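Local atomic coordinates of octaprenyl-diphosphate synthase (Bacteroides thetaiotaomicron, PDB entry 3RMG), a protein that probably acts as a prenyltransferase of the FPP/GGPP synthase family, using magnesium to build isoprenoid diphosphate chains. Residues D214-Y219 with T239-Y244; Q143-G148 with R171-A176; I208-K213 with D319-R324; R200-Y205 with F299-A304; L57-Y62 with E183-S188. One frame throughout, in Å; residues are numbered along the deposited sequence.

Contact 1: D214-Y219 with T239-Y244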
# COMPACT_ATOMS: atom_id res chain seq x y z
N ASP A 214 -2.47 -10.24 24.76
CA ASP A 214 -3.69 -9.72 24.16
C ASP A 214 -4.76 -10.78 23.97
O ASP A 214 -5.94 -10.50 24.15
CB ASP A 214 -3.39 -9.08 22.81
CG ASP A 214 -3.38 -7.58 22.87
OD1 ASP A 214 -3.61 -7.03 23.97
OD2 ASP A 214 -3.16 -6.94 21.82
N ASP A 215 -4.36 -11.99 23.58
CA ASP A 215 -5.32 -13.07 23.35
C ASP A 215 -6.03 -13.44 24.65
O ASP A 215 -7.22 -13.77 24.64
CB ASP A 215 -4.61 -14.29 22.76
CG ASP A 215 -4.19 -14.09 21.32
OD1 ASP A 215 -4.55 -13.06 20.72
OD2 ASP A 215 -3.50 -14.98 20.78
N ILE A 216 -5.31 -13.39 25.76
CA ILE A 216 -5.90 -13.67 27.06
C ILE A 216 -6.97 -12.64 27.42
O ILE A 216 -8.06 -13.00 27.86
CB ILE A 216 -4.82 -13.70 28.14
CG1 ILE A 216 -4.07 -15.04 28.10
CG2 ILE A 216 -5.43 -13.47 29.51
CD1 ILE A 216 -2.75 -15.05 28.84
N PHE A 217 -6.68 -11.37 27.21
CA PHE A 217 -7.65 -10.31 27.47
C PHE A 217 -9.03 -10.63 26.90
O PHE A 217 -10.04 -10.31 27.51
CB PHE A 217 -7.17 -8.97 26.91
CG PHE A 217 -6.00 -8.40 27.63
CD1 PHE A 217 -5.13 -7.52 26.99
CD2 PHE A 217 -5.74 -8.74 28.95
CE1 PHE A 217 -4.05 -6.98 27.66
CE2 PHE A 217 -4.66 -8.21 29.62
CZ PHE A 217 -3.81 -7.33 28.97
N ASP A 218 -9.07 -11.26 25.73
CA ASP A 218 -10.35 -11.54 25.07
C ASP A 218 -11.28 -12.45 25.88
O ASP A 218 -12.49 -12.46 25.69
CB ASP A 218 -10.11 -12.15 23.70
CG ASP A 218 -11.32 -12.03 22.81
OD1 ASP A 218 -11.75 -13.06 22.25
OD2 ASP A 218 -11.83 -10.90 22.66
N TYR A 219 -10.70 -13.23 26.79
CA TYR A 219 -11.48 -14.11 27.66
C TYR A 219 -12.05 -13.36 28.88
O TYR A 219 -12.41 -13.99 29.88
CB TYR A 219 -10.62 -15.29 28.11
CG TYR A 219 -10.14 -16.18 26.98
CD1 TYR A 219 -10.61 -17.47 26.85
CD2 TYR A 219 -9.21 -15.72 26.05
CE1 TYR A 219 -10.18 -18.29 25.82
CE2 TYR A 219 -8.78 -16.53 25.01
CZ TYR A 219 -9.26 -17.82 24.90
OH TYR A 219 -8.84 -18.66 23.89
N THR A 239 -7.54 -19.19 20.36
CA THR A 239 -6.23 -18.78 20.83
C THR A 239 -5.69 -19.72 21.90
O THR A 239 -6.37 -20.63 22.34
CB THR A 239 -6.23 -17.33 21.36
OG1 THR A 239 -7.03 -17.25 22.54
CG2 THR A 239 -6.78 -16.36 20.30
N LEU A 240 -4.45 -19.49 22.31
CA LEU A 240 -3.72 -20.46 23.11
C LEU A 240 -4.54 -21.10 24.23
O LEU A 240 -4.52 -22.32 24.39
CB LEU A 240 -2.43 -19.85 23.69
CG LEU A 240 -1.45 -20.91 24.20
CD1 LEU A 240 -1.10 -21.87 23.07
CD2 LEU A 240 -0.19 -20.29 24.80
N PRO A 241 -5.23 -20.28 25.03
CA PRO A 241 -5.92 -20.84 26.20
C PRO A 241 -6.94 -21.92 25.79
O PRO A 241 -6.92 -23.03 26.31
CB PRO A 241 -6.63 -19.62 26.80
CG PRO A 241 -5.90 -18.42 26.24
CD PRO A 241 -5.45 -18.83 24.87
N ALA A 242 -7.82 -21.58 24.85
CA ALA A 242 -8.79 -22.53 24.33
C ALA A 242 -8.06 -23.77 23.83
O ALA A 242 -8.29 -24.88 24.32
CB ALA A 242 -9.63 -21.90 23.21
N LEU A 243 -7.18 -23.58 22.86
CA LEU A 243 -6.42 -24.68 22.29
C LEU A 243 -5.92 -25.59 23.39
O LEU A 243 -5.96 -26.81 23.27
CB LEU A 243 -5.25 -24.16 21.47
CG LEU A 243 -5.62 -23.34 20.23
CD1 LEU A 243 -4.37 -22.77 19.57
CD2 LEU A 243 -6.44 -24.18 19.23
N TYR A 244 -5.44 -25.01 24.47
CA TYR A 244 -4.89 -25.81 25.55
C TYR A 244 -5.94 -26.70 26.21
O TYR A 244 -5.68 -27.87 26.50
CB TYR A 244 -4.29 -24.92 26.62
CG TYR A 244 -3.87 -25.71 27.82
CD1 TYR A 244 -2.78 -26.57 27.78
CD2 TYR A 244 -4.58 -25.60 29.01
CE1 TYR A 244 -2.40 -27.30 28.89
CE2 TYR A 244 -4.21 -26.32 30.13
CZ TYR A 244 -3.13 -27.17 30.06
OH TYR A 244 -2.78 -27.88 31.19
O HOH W 1 -8.17 -14.58 22.33
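Asp215 and Tyr219 meet the start of helix 240-249 from the end of helix 193-217, where Asp214, Asp215 and Asp218 spell out the second aspartate-rich (DDxxD) motif of the isoprenyl diphosphate synthase fold; in relatives this motif helps to hold magnesium. The carboxylate of Asp215 lies against the methyl of Thr239, OD2 being 3.6 Å from CG2, while hydrogen bonds to Tyr166 and Gln211 satisfy its oxygens. The backbone O of Asp215 accepts from a water at 2.6 Å, and that water in turn accepts from Thr239 OG1. Ile216 adds a looser apolar touch on Pro241 and otherwise faces helix 283-302. Tyr219 carries most of the contact. Its chi1 of -62° sets CG anti to the carbonyl carbon; the ring brings its edge to Thr239 OG1, which lies near its plane, and OH gives its proton to OG1 at 2.7 Å. The same OH accepts from Ala242 N at 3.2 Å, the N-H pointing at it with an angle of 153°. A relay of donors thus runs from a helix N-H through two hydroxyls and a water to the motif backbone. A phenylalanine in place of Tyr219 would probably leave Ala242 N-H without its acceptor and Thr239 OG1 without the tyrosine's proton. Pro241 covers one face of the ring in a CH-pi contact, its CB 4.1 Å from the Tyr219 centroid.

Contact 2: Q143-G148 with R171-A176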
# COMPACT_ATOMS: atom_id res chain seq x y z
N GLN A 143 5.23 -7.21 2.27
CA GLN A 143 4.85 -8.41 1.54
C GLN A 143 4.28 -9.47 2.49
O GLN A 143 3.10 -9.83 2.40
CB GLN A 143 6.04 -8.99 0.79
CG GLN A 143 6.25 -8.43 -0.58
CD GLN A 143 6.88 -9.45 -1.50
OE1 GLN A 143 6.45 -9.63 -2.64
NE2 GLN A 143 7.89 -10.15 -1.00
N LYS A 144 5.11 -9.95 3.41
CA LYS A 144 4.69 -10.99 4.36
C LYS A 144 3.30 -10.75 4.94
O LYS A 144 2.43 -11.60 4.82
CB LYS A 144 5.71 -11.15 5.50
CG LYS A 144 5.27 -12.16 6.56
CD LYS A 144 6.16 -12.13 7.80
CE LYS A 144 7.57 -12.65 7.51
NZ LYS A 144 8.59 -12.06 8.43
N LEU A 145 3.09 -9.59 5.56
CA LEU A 145 1.79 -9.28 6.15
C LEU A 145 0.65 -9.42 5.13
O LEU A 145 -0.38 -10.02 5.43
CB LEU A 145 1.77 -7.88 6.76
CG LEU A 145 2.70 -7.61 7.95
CD1 LEU A 145 2.56 -6.18 8.44
CD2 LEU A 145 2.44 -8.59 9.09
N ALA A 146 0.85 -8.88 3.94
CA ALA A 146 -0.15 -8.97 2.89
C ALA A 146 -0.52 -10.42 2.64
O ALA A 146 -1.68 -10.75 2.41
CB ALA A 146 0.36 -8.32 1.61
N GLU A 147 0.52 -11.21 2.46
CA GLU A 147 0.37 -12.59 2.06
C GLU A 147 -0.31 -13.50 3.03
O GLU A 147 -1.21 -14.20 2.67
CB GLU A 147 1.76 -13.14 1.75
CG GLU A 147 1.76 -14.45 1.01
CD GLU A 147 3.13 -14.79 0.43
OE1 GLU A 147 3.84 -13.88 -0.00
OE2 GLU A 147 3.48 -15.99 0.40
N GLY A 148 0.08 -13.47 4.27
CA GLY A 148 -0.57 -14.39 5.16
C GLY A 148 -2.01 -14.07 5.29
O GLY A 148 -2.89 -14.92 5.19
N ARG A 171 4.07 -15.42 14.68
CA ARG A 171 5.39 -15.12 14.19
C ARG A 171 5.33 -14.42 12.86
O ARG A 171 6.18 -13.65 12.54
CB ARG A 171 6.28 -16.35 14.14
CG ARG A 171 6.83 -16.70 15.48
CD ARG A 171 7.88 -17.74 15.44
NE ARG A 171 7.34 -19.07 15.61
CZ ARG A 171 7.19 -19.70 16.76
NH1 ARG A 171 6.63 -20.88 16.74
NH2 ARG A 171 7.85 -19.33 17.83
N LYS A 172 4.31 -14.73 12.08
CA LYS A 172 4.14 -14.11 10.78
C LYS A 172 3.44 -12.79 10.80
O LYS A 172 3.39 -12.12 9.81
CB LYS A 172 3.45 -15.06 9.84
CG LYS A 172 4.39 -16.02 9.23
CD LYS A 172 3.77 -17.36 9.08
CE LYS A 172 4.79 -18.40 8.72
NZ LYS A 172 5.04 -18.37 7.27
N LYS A 173 2.88 -12.40 11.92
CA LYS A 173 2.19 -11.14 11.99
C LYS A 173 2.62 -10.19 13.10
O LYS A 173 3.49 -9.40 12.92
CB LYS A 173 0.71 -11.40 12.06
CG LYS A 173 -0.16 -10.23 11.74
CD LYS A 173 -1.60 -10.65 11.82
CE LYS A 173 -2.53 -9.49 12.08
NZ LYS A 173 -3.66 -9.92 12.89
N THR A 174 2.01 -10.28 14.26
CA THR A 174 2.34 -9.36 15.32
C THR A 174 3.76 -9.42 15.77
O THR A 174 4.38 -8.43 15.93
CB THR A 174 1.45 -9.55 16.52
OG1 THR A 174 0.23 -8.89 16.26
CG2 THR A 174 2.03 -8.92 17.72
N ALA A 175 4.28 -10.61 15.94
CA ALA A 175 5.66 -10.79 16.37
C ALA A 175 6.62 -10.43 15.24
O ALA A 175 7.77 -10.03 15.48
CB ALA A 175 5.90 -12.21 16.86
N ALA A 176 6.15 -10.57 14.00
CA ALA A 176 6.96 -10.18 12.84
C ALA A 176 7.20 -8.68 12.88
O ALA A 176 8.29 -8.22 12.56
CB ALA A 176 6.31 -10.60 11.54
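The break at Lys173, where helix 163-172 gives way to helix 174-188, is packed against helix 132-154 by Lys144 and Leu145. A lysine followed by a threonine at such a break is a recurrent feature of the all-helical isoprenyl diphosphate synthase fold, and in relatives the lysine reaches toward the diphosphate of the allylic substrate; Lys173 is probably its counterpart. The backbone of Lys173 leaves helical values there (psi -89°), and the residue takes the N-cap position of the next helix. The carbonyl of Lys172, just before the break, is the focus of the contact. Lys144 CD approaches Lys172 O to 3.4 Å, and Leu145 CD2 comes within 3.7 Å of the same oxygen, two aliphatic groups placed about one polar atom. Lys144 runs straight out from its helix, CG anti to the backbone N (chi1 177°), then bends at chi3, which turns CE aside. Its CD also rests on Ala176 CB at 4.0 Å, in the first turn of the new helix. Elsewhere on these segments, Thr174 bonds to Gln211 of helix 193-217, and Gln143 bonds to Thr121 of the second subunit, which places helix 132-154 between the break and the dimer partner. The contact lies at the surface and is modest in area, held by van der Waals touches. Lys173 itself leads its chain away from helix 132-154, so that Leu145 CD2 meets only the base of it, 3.9 Å from CA and 4.1 Å from CG.

Contact 3: I208-K213 with D319-R324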
# COMPACT_ATOMS: atom_id res chain seq x y z
N ILE A 208 5.83 -12.03 20.72
CA ILE A 208 5.05 -13.21 21.10
C ILE A 208 4.41 -13.07 22.50
O ILE A 208 3.24 -13.40 22.67
CB ILE A 208 5.87 -14.51 21.02
CG1 ILE A 208 6.26 -14.80 19.57
CG2 ILE A 208 5.05 -15.69 21.56
CD1 ILE A 208 7.20 -16.02 19.41
N CYS A 209 5.16 -12.58 23.49
CA CYS A 209 4.57 -12.31 24.80
C CYS A 209 3.40 -11.33 24.65
O CYS A 209 2.32 -11.51 25.21
CB CYS A 209 5.59 -11.70 25.76
SG CYS A 209 6.93 -12.78 26.23
N PHE A 210 3.64 -10.27 23.90
CA PHE A 210 2.65 -9.23 23.70
C PHE A 210 1.37 -9.81 23.11
O PHE A 210 0.27 -9.56 23.61
CB PHE A 210 3.23 -8.16 22.79
CG PHE A 210 2.42 -6.91 22.72
CD1 PHE A 210 2.63 -5.87 23.62
CD2 PHE A 210 1.43 -6.76 21.75
CE1 PHE A 210 1.87 -4.71 23.56
CE2 PHE A 210 0.67 -5.59 21.68
CZ PHE A 210 0.89 -4.57 22.59
N GLN A 211 1.50 -10.59 22.04
CA GLN A 211 0.34 -11.14 21.34
C GLN A 211 -0.47 -12.11 22.19
O GLN A 211 -1.69 -12.06 22.20
CB GLN A 211 0.76 -11.85 20.05
CG GLN A 211 -0.44 -12.25 19.21
CD GLN A 211 -1.37 -11.08 19.00
OE1 GLN A 211 -0.99 -10.07 18.40
NE2 GLN A 211 -2.60 -11.20 19.50
N ILE A 212 0.22 -12.99 22.91
CA ILE A 212 -0.43 -13.93 23.80
C ILE A 212 -1.14 -13.19 24.93
O ILE A 212 -2.27 -13.54 25.30
CB ILE A 212 0.58 -14.93 24.39
CG1 ILE A 212 1.06 -15.91 23.31
CG2 ILE A 212 -0.04 -15.70 25.51
CD1 ILE A 212 2.23 -16.81 23.79
N LYS A 213 -0.49 -12.17 25.48
CA LYS A 213 -1.13 -11.31 26.47
C LYS A 213 -2.47 -10.78 25.97
O LYS A 213 -3.47 -10.86 26.67
CB LYS A 213 -0.23 -10.13 26.84
CG LYS A 213 0.63 -10.36 28.06
CD LYS A 213 -0.13 -10.03 29.35
CE LYS A 213 -1.05 -11.17 29.76
NZ LYS A 213 -1.56 -11.01 31.15
N ASP A 319 8.78 -6.62 31.59
CA ASP A 319 7.97 -6.90 32.78
C ASP A 319 6.61 -6.22 32.68
O ASP A 319 5.59 -6.77 33.10
CB ASP A 319 8.66 -6.44 34.05
CG ASP A 319 9.71 -7.42 34.54
OD1 ASP A 319 10.62 -6.99 35.26
OD2 ASP A 319 9.61 -8.62 34.20
N TYR A 320 6.60 -5.01 32.12
CA TYR A 320 5.39 -4.21 32.03
C TYR A 320 4.44 -4.77 30.98
O TYR A 320 3.22 -4.78 31.17
CB TYR A 320 5.78 -2.77 31.70
CG TYR A 320 4.71 -1.74 31.97
CD1 TYR A 320 4.68 -1.06 33.19
CD2 TYR A 320 3.76 -1.43 31.01
CE1 TYR A 320 3.72 -0.09 33.44
CE2 TYR A 320 2.79 -0.47 31.25
CZ TYR A 320 2.77 0.20 32.47
OH TYR A 320 1.81 1.15 32.71
N VAL A 321 5.00 -5.24 29.87
CA VAL A 321 4.22 -5.98 28.88
C VAL A 321 3.52 -7.17 29.56
O VAL A 321 2.30 -7.18 29.72
CB VAL A 321 5.10 -6.46 27.72
CG1 VAL A 321 4.39 -7.52 26.89
CG2 VAL A 321 5.51 -5.28 26.86
N VAL A 322 4.31 -8.14 29.99
CA VAL A 322 3.79 -9.31 30.70
C VAL A 322 2.78 -8.97 31.81
O VAL A 322 1.64 -9.40 31.77
CB VAL A 322 4.93 -10.14 31.31
CG1 VAL A 322 4.37 -11.20 32.25
CG2 VAL A 322 5.76 -10.77 30.20
N ALA A 323 3.22 -8.19 32.80
CA ALA A 323 2.39 -7.86 33.96
C ALA A 323 1.12 -7.10 33.60
O ALA A 323 0.17 -7.07 34.38
CB ALA A 323 3.19 -7.07 34.99
N ARG A 324 1.11 -6.50 32.42
CA ARG A 324 -0.05 -5.72 31.97
C ARG A 324 -1.33 -6.56 32.05
O ARG A 324 -1.33 -7.74 31.65
CB ARG A 324 0.17 -5.22 30.54
CG ARG A 324 -0.58 -3.95 30.23
CD ARG A 324 -0.72 -3.73 28.73
NE ARG A 324 -1.49 -2.53 28.45
CZ ARG A 324 -2.79 -2.39 28.68
NH1 ARG A 324 -3.41 -1.25 28.39
NH2 ARG A 324 -3.49 -3.40 29.21
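Lys213 and Val321 are the side chains that join helix 193-217 to the C-terminal helix 309-323, two neighbours running in nearly the same direction, their local axes 21° apart and 9.3 Å from each other at closest approach. Val321 points its CG1, anti to the backbone N, at Phe210, touching CA at 4.0 Å and ring atom CD1 at 4.1 Å. The Phe210 side chain itself extends away from its helix, CG anti to N (chi1 -169°), and crosses that of Val321 at about a right angle; its ring also meets the ring of Phe178. Cys209 CB adds a looser touch on the same CG1. Lys213 is folded rather than extended. Its chi1 of -94° lies off a staggered value, and bends at chi2 and chi3 turn CD and CE in toward the last turn of helix 309-323. CD thereby comes 3.1 Å from Val322 O, a close carbon-to-oxygen approach, and NZ makes a weak hydrogen bond of 3.3 Å to the backbone O of Arg324, with Glu325 as a long, weak ionic partner. A leucine in place of Lys213 would probably leave Arg324 O without this donor and the final residues of the chain less tied to helix 193-217. Lys213 directly precedes the DDxxD motif, so this weak link brings the C-terminal end close to that motif. A basic group beside the carbonyl-rich end of a helix is probably favoured by the helix dipole, although the poor order of Arg324 suggests a tether of limited strength.

Contact 4: R200-Y205 with F299-A304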
# COMPACT_ATOMS: atom_id res chain seq x y z
N ARG A 200 16.62 -8.96 16.36
CA ARG A 200 15.43 -9.58 15.74
C ARG A 200 14.79 -10.65 16.62
O ARG A 200 13.58 -10.62 16.88
CB ARG A 200 15.77 -10.18 14.36
CG ARG A 200 14.51 -10.56 13.50
CD ARG A 200 14.76 -11.81 12.64
NE ARG A 200 14.94 -12.99 13.49
CZ ARG A 200 13.95 -13.75 13.95
NH1 ARG A 200 12.69 -13.48 13.60
NH2 ARG A 200 14.20 -14.79 14.74
N LEU A 201 15.58 -11.60 17.10
CA LEU A 201 15.07 -12.61 18.03
C LEU A 201 14.46 -12.00 19.30
O LEU A 201 13.36 -12.36 19.72
CB LEU A 201 16.19 -13.56 18.41
CG LEU A 201 15.81 -14.82 19.17
CD1 LEU A 201 14.69 -15.54 18.42
CD2 LEU A 201 17.04 -15.71 19.35
N LEU A 202 15.20 -11.10 19.93
CA LEU A 202 14.66 -10.31 21.03
C LEU A 202 13.26 -9.76 20.71
O LEU A 202 12.32 -9.98 21.46
CB LEU A 202 15.58 -9.13 21.34
CG LEU A 202 15.12 -8.32 22.54
CD1 LEU A 202 15.01 -9.24 23.78
CD2 LEU A 202 16.07 -7.17 22.79
N GLY A 203 13.14 -9.04 19.60
CA GLY A 203 11.87 -8.40 19.29
C GLY A 203 10.81 -9.45 19.05
O GLY A 203 9.63 -9.27 19.37
N GLU A 204 11.22 -10.57 18.45
CA GLU A 204 10.27 -11.62 18.19
C GLU A 204 9.76 -12.18 19.51
O GLU A 204 8.56 -12.38 19.67
CB GLU A 204 10.85 -12.72 17.31
CG GLU A 204 9.91 -13.92 17.16
CD GLU A 204 10.41 -14.91 16.13
OE1 GLU A 204 10.85 -16.01 16.52
OE2 GLU A 204 10.38 -14.57 14.93
N TYR A 205 10.66 -12.47 20.45
CA TYR A 205 10.20 -13.00 21.73
C TYR A 205 9.21 -12.03 22.37
O TYR A 205 8.19 -12.44 22.94
CB TYR A 205 11.35 -13.25 22.69
CG TYR A 205 12.16 -14.48 22.37
CD1 TYR A 205 13.47 -14.60 22.80
CD2 TYR A 205 11.62 -15.52 21.62
CE1 TYR A 205 14.23 -15.74 22.51
CE2 TYR A 205 12.37 -16.65 21.33
CZ TYR A 205 13.67 -16.75 21.79
OH TYR A 205 14.42 -17.87 21.51
N PHE A 299 14.96 -12.65 28.56
CA PHE A 299 15.89 -12.25 29.61
C PHE A 299 17.24 -12.94 29.44
O PHE A 299 18.30 -12.32 29.54
CB PHE A 299 15.31 -12.57 31.00
CG PHE A 299 14.36 -11.51 31.51
CD1 PHE A 299 14.03 -11.45 32.85
CD2 PHE A 299 13.82 -10.57 30.65
CE1 PHE A 299 13.16 -10.47 33.32
CE2 PHE A 299 12.96 -9.60 31.12
CZ PHE A 299 12.62 -9.55 32.45
N ASP A 300 17.19 -14.24 29.17
CA ASP A 300 18.39 -15.00 28.92
C ASP A 300 19.15 -14.41 27.73
O ASP A 300 20.38 -14.40 27.73
CB ASP A 300 18.04 -16.47 28.69
CG ASP A 300 17.74 -17.20 29.98
OD1 ASP A 300 17.31 -18.36 29.90
OD2 ASP A 300 17.92 -16.60 31.08
N LEU A 301 18.43 -13.91 26.73
CA LEU A 301 19.10 -13.30 25.58
C LEU A 301 19.82 -12.04 26.02
O LEU A 301 20.98 -11.83 25.64
CB LEU A 301 18.11 -12.92 24.48
CG LEU A 301 18.03 -13.61 23.12
CD1 LEU A 301 17.26 -12.68 22.21
CD2 LEU A 301 19.38 -13.94 22.48
N LEU A 302 19.13 -11.19 26.78
CA LEU A 302 19.70 -9.94 27.30
C LEU A 302 20.91 -10.13 28.23
O LEU A 302 21.72 -9.21 28.37
CB LEU A 302 18.63 -9.12 28.03
CG LEU A 302 17.61 -8.41 27.14
CD1 LEU A 302 16.46 -7.87 27.95
CD2 LEU A 302 18.29 -7.31 26.37
N ALA A 303 21.01 -11.29 28.87
CA ALA A 303 22.11 -11.54 29.81
C ALA A 303 23.49 -11.59 29.12
O ALA A 303 24.51 -11.64 29.79
CB ALA A 303 21.87 -12.83 30.63
N ALA A 304 23.51 -11.58 27.79
CA ALA A 304 24.77 -11.54 27.05
C ALA A 304 25.32 -10.11 26.98
O ALA A 304 26.49 -9.90 26.68
CB ALA A 304 24.59 -12.10 25.65
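Leu202 and Leu301 mark the closest backbone approach of segments 200-205 and 299-304, 7.0 Å between CA atoms, close enough for one leucine to reach the other backbone. This is helix-to-helix packing within the all-helical isoprenyl diphosphate synthase fold, and Leu301 does most of the work. Its CD1 inserts among Leu201, Leu202 and Tyr205, a surface made by adjacent residues and one a turn further on. The methyl lies 3.5 Å from Leu202 N and 4.0 Å from Leu201 CG, so it contacts backbone as well as side chain. Leu301 has a chi1 of -111°, away from a staggered value. Beside it, Leu202 directs CG anti to the backbone N (chi1 -176°), and its CD2 meets CD2 of Leu302 at 4.2 Å, one methyl on another. Leu302 continues onto Arg315 of helix 309-323, linking this interface to the C-terminal helix. Tyr205 completes the surface that CD1 of Leu301 meets: Leu201 CD1 lies 3.7 Å above one face of its ring, offset toward the rim, and Leu301 CD1 is 4.3 Å from its CD1. Elsewhere on helix 193-217, where Arg200 and Glu204 touch helix 174-188, the two form a salt bridge one turn apart. Arg200 NH1 reaches Glu204 OE2 at 2.9 Å with the oxygen near the guanidinium plane, yet 57° above the plane of the carboxylate.

Contact 5: L57-Y62 with E183-S188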
# COMPACT_ATOMS: atom_id res chain seq x y z
N LEU A 57 14.95 1.93 22.46
CA LEU A 57 15.77 1.21 23.44
C LEU A 57 16.80 0.30 22.78
O LEU A 57 17.98 0.31 23.16
CB LEU A 57 14.93 0.44 24.47
CG LEU A 57 14.05 1.24 25.44
CD1 LEU A 57 13.15 0.34 26.20
CD2 LEU A 57 14.88 2.07 26.41
N VAL A 58 16.39 -0.49 21.78
CA VAL A 58 17.33 -1.42 21.11
C VAL A 58 18.50 -0.68 20.48
O VAL A 58 19.64 -1.12 20.56
CB VAL A 58 16.62 -2.30 20.03
CG1 VAL A 58 17.65 -2.98 19.09
CG2 VAL A 58 15.77 -3.32 20.68
N ALA A 59 18.22 0.44 19.83
CA ALA A 59 19.29 1.22 19.20
C ALA A 59 20.28 1.71 20.25
O ALA A 59 21.50 1.68 20.05
CB ALA A 59 18.73 2.39 18.38
N ARG A 60 19.73 2.14 21.39
CA ARG A 60 20.56 2.64 22.48
C ARG A 60 21.40 1.53 23.12
O ARG A 60 22.39 1.82 23.80
CB ARG A 60 19.72 3.39 23.52
CG ARG A 60 19.28 4.80 23.04
CD ARG A 60 20.44 5.81 23.01
NE ARG A 60 21.03 5.95 24.34
CZ ARG A 60 20.51 6.72 25.30
NH1 ARG A 60 19.40 7.42 25.07
NH2 ARG A 60 21.10 6.79 26.49
N LEU A 61 21.05 0.27 22.89
CA LEU A 61 21.97 -0.80 23.29
C LEU A 61 23.32 -0.65 22.58
O LEU A 61 24.35 -1.00 23.13
CB LEU A 61 21.41 -2.19 22.99
CG LEU A 61 20.32 -2.73 23.91
CD1 LEU A 61 19.85 -4.08 23.39
CD2 LEU A 61 20.84 -2.85 25.34
N TYR A 62 23.30 -0.12 21.36
CA TYR A 62 24.49 -0.11 20.51
C TYR A 62 25.13 1.25 20.32
O TYR A 62 26.34 1.36 20.12
CB TYR A 62 24.16 -0.70 19.14
CG TYR A 62 23.57 -2.07 19.25
CD1 TYR A 62 24.31 -3.12 19.77
CD2 TYR A 62 22.26 -2.31 18.87
CE1 TYR A 62 23.78 -4.38 19.90
CE2 TYR A 62 21.71 -3.56 18.99
CZ TYR A 62 22.47 -4.60 19.51
OH TYR A 62 21.92 -5.86 19.63
N GLU A 183 14.99 -5.32 14.80
CA GLU A 183 15.98 -5.52 13.73
C GLU A 183 16.35 -4.22 13.04
O GLU A 183 17.53 -3.92 12.84
CB GLU A 183 15.45 -6.52 12.68
CG GLU A 183 16.55 -6.97 11.69
CD GLU A 183 16.05 -7.97 10.66
OE1 GLU A 183 16.89 -8.49 9.91
OE2 GLU A 183 14.83 -8.25 10.62
N ALA A 184 15.33 -3.45 12.68
CA ALA A 184 15.54 -2.13 12.08
C ALA A 184 16.29 -1.20 13.04
O ALA A 184 17.15 -0.41 12.62
CB ALA A 184 14.20 -1.50 11.69
N ALA A 185 15.98 -1.29 14.34
CA ALA A 185 16.69 -0.47 15.32
C ALA A 185 18.20 -0.70 15.22
O ALA A 185 18.96 0.25 15.20
CB ALA A 185 16.18 -0.72 16.75
N ALA A 186 18.62 -1.97 15.15
CA ALA A 186 20.05 -2.33 15.04
C ALA A 186 20.70 -1.93 13.70
O ALA A 186 21.76 -1.34 13.68
CB ALA A 186 20.26 -3.85 15.30
N LEU A 187 20.07 -2.27 12.59
CA LEU A 187 20.55 -1.79 11.30
C LEU A 187 20.76 -0.27 11.29
O LEU A 187 21.72 0.23 10.69
CB LEU A 187 19.59 -2.19 10.18
CG LEU A 187 19.48 -3.69 9.90
CD1 LEU A 187 18.19 -3.98 9.12
CD2 LEU A 187 20.71 -4.23 9.20
N SER A 188 19.87 0.46 11.95
CA SER A 188 19.90 1.93 11.90
C SER A 188 21.13 2.54 12.56
O SER A 188 21.48 3.68 12.26
CB SER A 188 18.64 2.53 12.54
OG SER A 188 18.72 2.51 13.96
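Val58 points CG1 at Ala185, the methyl anti to its own backbone N (chi1 165°) and 3.6 Å from Ala185 CB, while its CB lies 3.7 Å from the same carbon. Next in sequence, Ala59 puts its CB 3.8 Å from Ala185 O, so one alanine is met by two successive residues, through its methyl and through its carbonyl. Tyr62, one turn beyond Val58, is turned with CG anti to its carbonyl carbon, and ring atom CE2 comes to 4.0 Å from Ala186 CB; Leu61 CB sits over the centre of one ring face. Small side chains let helix 50-62 and helix 174-188 approach closely in this helical isoprenyl diphosphate synthase fold: the local axes pass at 8.0 Å and cross at -35°, and the CA atoms of Ala59 and Ala185 are 5.0 Å apart. Helix 309-323 packs on Leu57, Arg60 and Leu61, so helix 50-62 is sandwiched between it and helix 174-188. Ala185 O has a polar partner as well: Ser188 OG donates to it at 2.6 Å, tilted 31° from the carbonyl plane, and OG also bonds to Thr69 OG1.

In the fold
From the N terminus, helix 50-62 opens contact 5, which closes on helix 174-188. Contact 2 lies wholly within that span, bringing helix 132-154 to the break before the same helix. Helix 193-217 then opens three contacts in turn: contact 4, contact 3 and contact 1. Contact 1 closes first, within both other loops; contact 4 closes on helix 283-302 and contact 3 on helix 309-323, so these two cross. Helix 193-217 is shared by contacts 1, 3 and 4, as helix 174-188 is by contacts 2 and 5. Thr174 and Gln211 link contacts 2 and 3, Phe217 and Arg324 link contacts 1 and 3, and Glu183 with Arg200 joins contact 5 to contact 4.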